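Side-chain contact in enoyl-CoA hydratase/isomerase family protein (Pseudomonas syringae pv. tomato, PDB 3OT6), which probably acts on acyl-CoA thioesters as a hydratase or isomerase of the crotonase superfamily, its exact substrate and reaction not being established: residues Pro96-Cys101 / Ala195-Ile200. Sequence-based numbering, arbitrary orientation.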
loop_
_atom_site.group_PDB
_atom_site.type_symbol
_atom_site.label_atom_id
_atom_site.label_comp_id
_atom_site.label_asym_id
_atom_site.label_seq_id
_atom_site.Cartn_x
_atom_site.Cartn_y
_atom_site.Cartn_z
ATOM N N PRO A 96 -5.076 12.961 2.180
ATOM C CA PRO A 96 -5.630 11.637 2.159
ATOM C C PRO A 96 -5.026 10.786 1.035
ATOM O O PRO A 96 -4.842 11.285 -0.075
ATOM C CB PRO A 96 -7.134 11.908 1.919
ATOM C CG PRO A 96 -7.371 13.289 2.598
ATOM C CD PRO A 96 -6.136 13.997 2.094
ATOM N N ILE A 97 -4.689 9.529 1.326
ATOM C CA ILE A 97 -4.313 8.571 0.304
ATOM C C ILE A 97 -5.393 7.486 0.097
ATOM O O ILE A 97 -5.805 6.770 1.052
ATOM C CB ILE A 97 -2.949 7.958 0.582
ATOM C CG1 ILE A 97 -1.895 9.064 0.694
ATOM C CG2 ILE A 97 -2.533 7.013 -0.585
ATOM C CD1 ILE A 97 -0.490 8.547 0.985
ATOM N N ILE A 98 -5.878 7.414 -1.151
ATOM C CA ILE A 98 -6.804 6.390 -1.605
ATOM C C ILE A 98 -5.992 5.368 -2.358
ATOM O O ILE A 98 -5.105 5.706 -3.171
ATOM C CB ILE A 98 -7.882 6.971 -2.527
ATOM C CG1 ILE A 98 -8.610 8.121 -1.838
ATOM C CG2 ILE A 98 -8.918 5.930 -2.915
ATOM C CD1 ILE A 98 -9.646 8.910 -2.794
ATOM N N VAL A 99 -6.227 4.107 -2.057
ATOM C CA VAL A 99 -5.627 3.055 -2.882
ATOM C C VAL A 99 -6.783 2.420 -3.603
ATOM O O VAL A 99 -7.788 1.984 -2.962
ATOM C CB VAL A 99 -4.804 2.004 -2.063
ATOM C CG1 VAL A 99 -4.304 0.862 -2.993
ATOM C CG2 VAL A 99 -3.641 2.701 -1.398
ATOM N N ALA A 100 -6.664 2.431 -4.921
ATOM C CA ALA A 100 -7.686 1.916 -5.811
ATOM C C ALA A 100 -7.108 0.649 -6.420
ATOM O O ALA A 100 -6.277 0.721 -7.369
ATOM C CB ALA A 100 -7.990 2.930 -6.900
ATOM N N CYS A 101 -7.535 -0.507 -5.926
ATOM C CA CYS A 101 -6.855 -1.721 -6.300
ATOM C C CYS A 101 -7.553 -2.367 -7.501
ATOM O O CYS A 101 -8.700 -2.768 -7.373
ATOM C CB CYS A 101 -6.758 -2.660 -5.090
ATOM S SG CYS A 101 -6.420 -4.350 -5.546
ATOM N N ALA A 195 -14.009 13.098 -3.854
ATOM C CA ALA A 195 -14.883 14.247 -3.816
ATOM C C ALA A 195 -15.337 14.466 -2.385
ATOM O O ALA A 195 -15.421 15.618 -1.945
ATOM C CB ALA A 195 -16.102 14.083 -4.800
ATOM N N GLN A 196 -15.626 13.376 -1.654
ATOM C CA GLN A 196 -16.048 13.513 -0.247
ATOM C C GLN A 196 -14.895 13.913 0.677
ATOM O O GLN A 196 -15.108 14.576 1.698
ATOM C CB GLN A 196 -16.753 12.257 0.291
ATOM C CG GLN A 196 -18.070 11.873 -0.445
ATOM C CD GLN A 196 -19.144 12.992 -0.378
ATOM O OE1 GLN A 196 -19.479 13.630 -1.403
ATOM N NE2 GLN A 196 -19.652 13.255 0.845
ATOM N N LEU A 197 -13.671 13.516 0.331
ATOM C CA LEU A 197 -12.505 13.909 1.136
ATOM C C LEU A 197 -12.185 15.379 0.928
ATOM O O LEU A 197 -11.722 16.051 1.870
ATOM C CB LEU A 197 -11.254 13.019 0.912
ATOM C CG LEU A 197 -11.367 11.552 1.353
ATOM C CD1 LEU A 197 -10.380 10.685 0.566
ATOM C CD2 LEU A 197 -11.175 11.391 2.842
ATOM N N LYS A 198 -12.428 15.890 -0.273
ATOM C CA LYS A 198 -12.211 17.330 -0.528
ATOM C C LYS A 198 -12.952 18.210 0.502
ATOM O O LYS A 198 -12.521 19.310 0.778
ATOM C CB LYS A 198 -12.662 17.704 -1.943
ATOM C CG LYS A 198 -11.634 17.444 -2.998
ATOM C CD LYS A 198 -12.278 17.625 -4.325
ATOM C CE LYS A 198 -11.224 17.874 -5.354
ATOM N NZ LYS A 198 -11.798 17.639 -6.716
ATOM N N LYS A 199 -14.025 17.684 1.104
ATOM C CA LYS A 199 -14.859 18.439 2.037
ATOM C C LYS A 199 -14.350 18.609 3.444
ATOM O O LYS A 199 -14.951 19.377 4.210
ATOM C CB LYS A 199 -16.224 17.826 2.106
ATOM C CG LYS A 199 -16.955 18.008 0.830
ATOM C CD LYS A 199 -18.318 17.497 1.015
ATOM C CE LYS A 199 -19.036 17.590 -0.323
ATOM N NZ LYS A 199 -20.397 17.028 -0.065
ATOM N N ILE A 200 -13.247 17.935 3.792
ATOM C CA ILE A 200 -12.673 18.025 5.132
ATOM C C ILE A 200 -11.529 19.019 5.217
ATOM O O ILE A 200 -10.916 19.403 4.220
ATOM C CB ILE A 200 -12.229 16.614 5.710
ATOM C CG1 ILE A 200 -10.939 16.124 5.032
ATOM C CG2 ILE A 200 -13.365 15.617 5.586
ATOM C CD1 ILE A 200 -10.439 14.787 5.461
#
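Leu197, in helix 186-197, reaches Pro96, just ahead of strand 97-100, and Ile98 within it with one methyl group. Its CD1 lies 3.7 Å from Pro96 CB and 3.9 Å from both Ile98 CG1 and Ile98 CD1, bridging the proline ring and the isoleucine. With CG anti to the carbonyl carbon (chi1 -66°), CD1 is directed at the strand, while CD2 only borders the proline, 4.2 Å from Pro96 CB. A forked leucine suits the place: CD1 fits between the two residues and CD2 widens the apolar cover over the proline. Ile98 and Leu197 run past each other in opposite directions, so that the ethyl arm of Ile98 is met along its length by Leu197 CD1. Beta-branched Ile98 suits a strand, and this arm the buried sheet-helix interface. Beyond Leu197 the chain makes a type I turn, closed by a hydrogen bond from Ile200 N to Leu197 O (3.1 Å). The turn brings Ile200 back to the same proline; its long arm lets this exposed residue reach the ring, Ile200 CD1 meeting Pro96 CG loosely at 4.5 Å. The compact apolar ring thus serves both ends of the turn. No hydrogen bond crosses the contact. Around it, strand 97-100 pairs with strands 50-54 and 118-122; Leu197 also touches Ile50, Ile98 packs on Val193 and Ala194 of helix 186-197, and Pro96 and Ile200 meet His205 of helix 202-230.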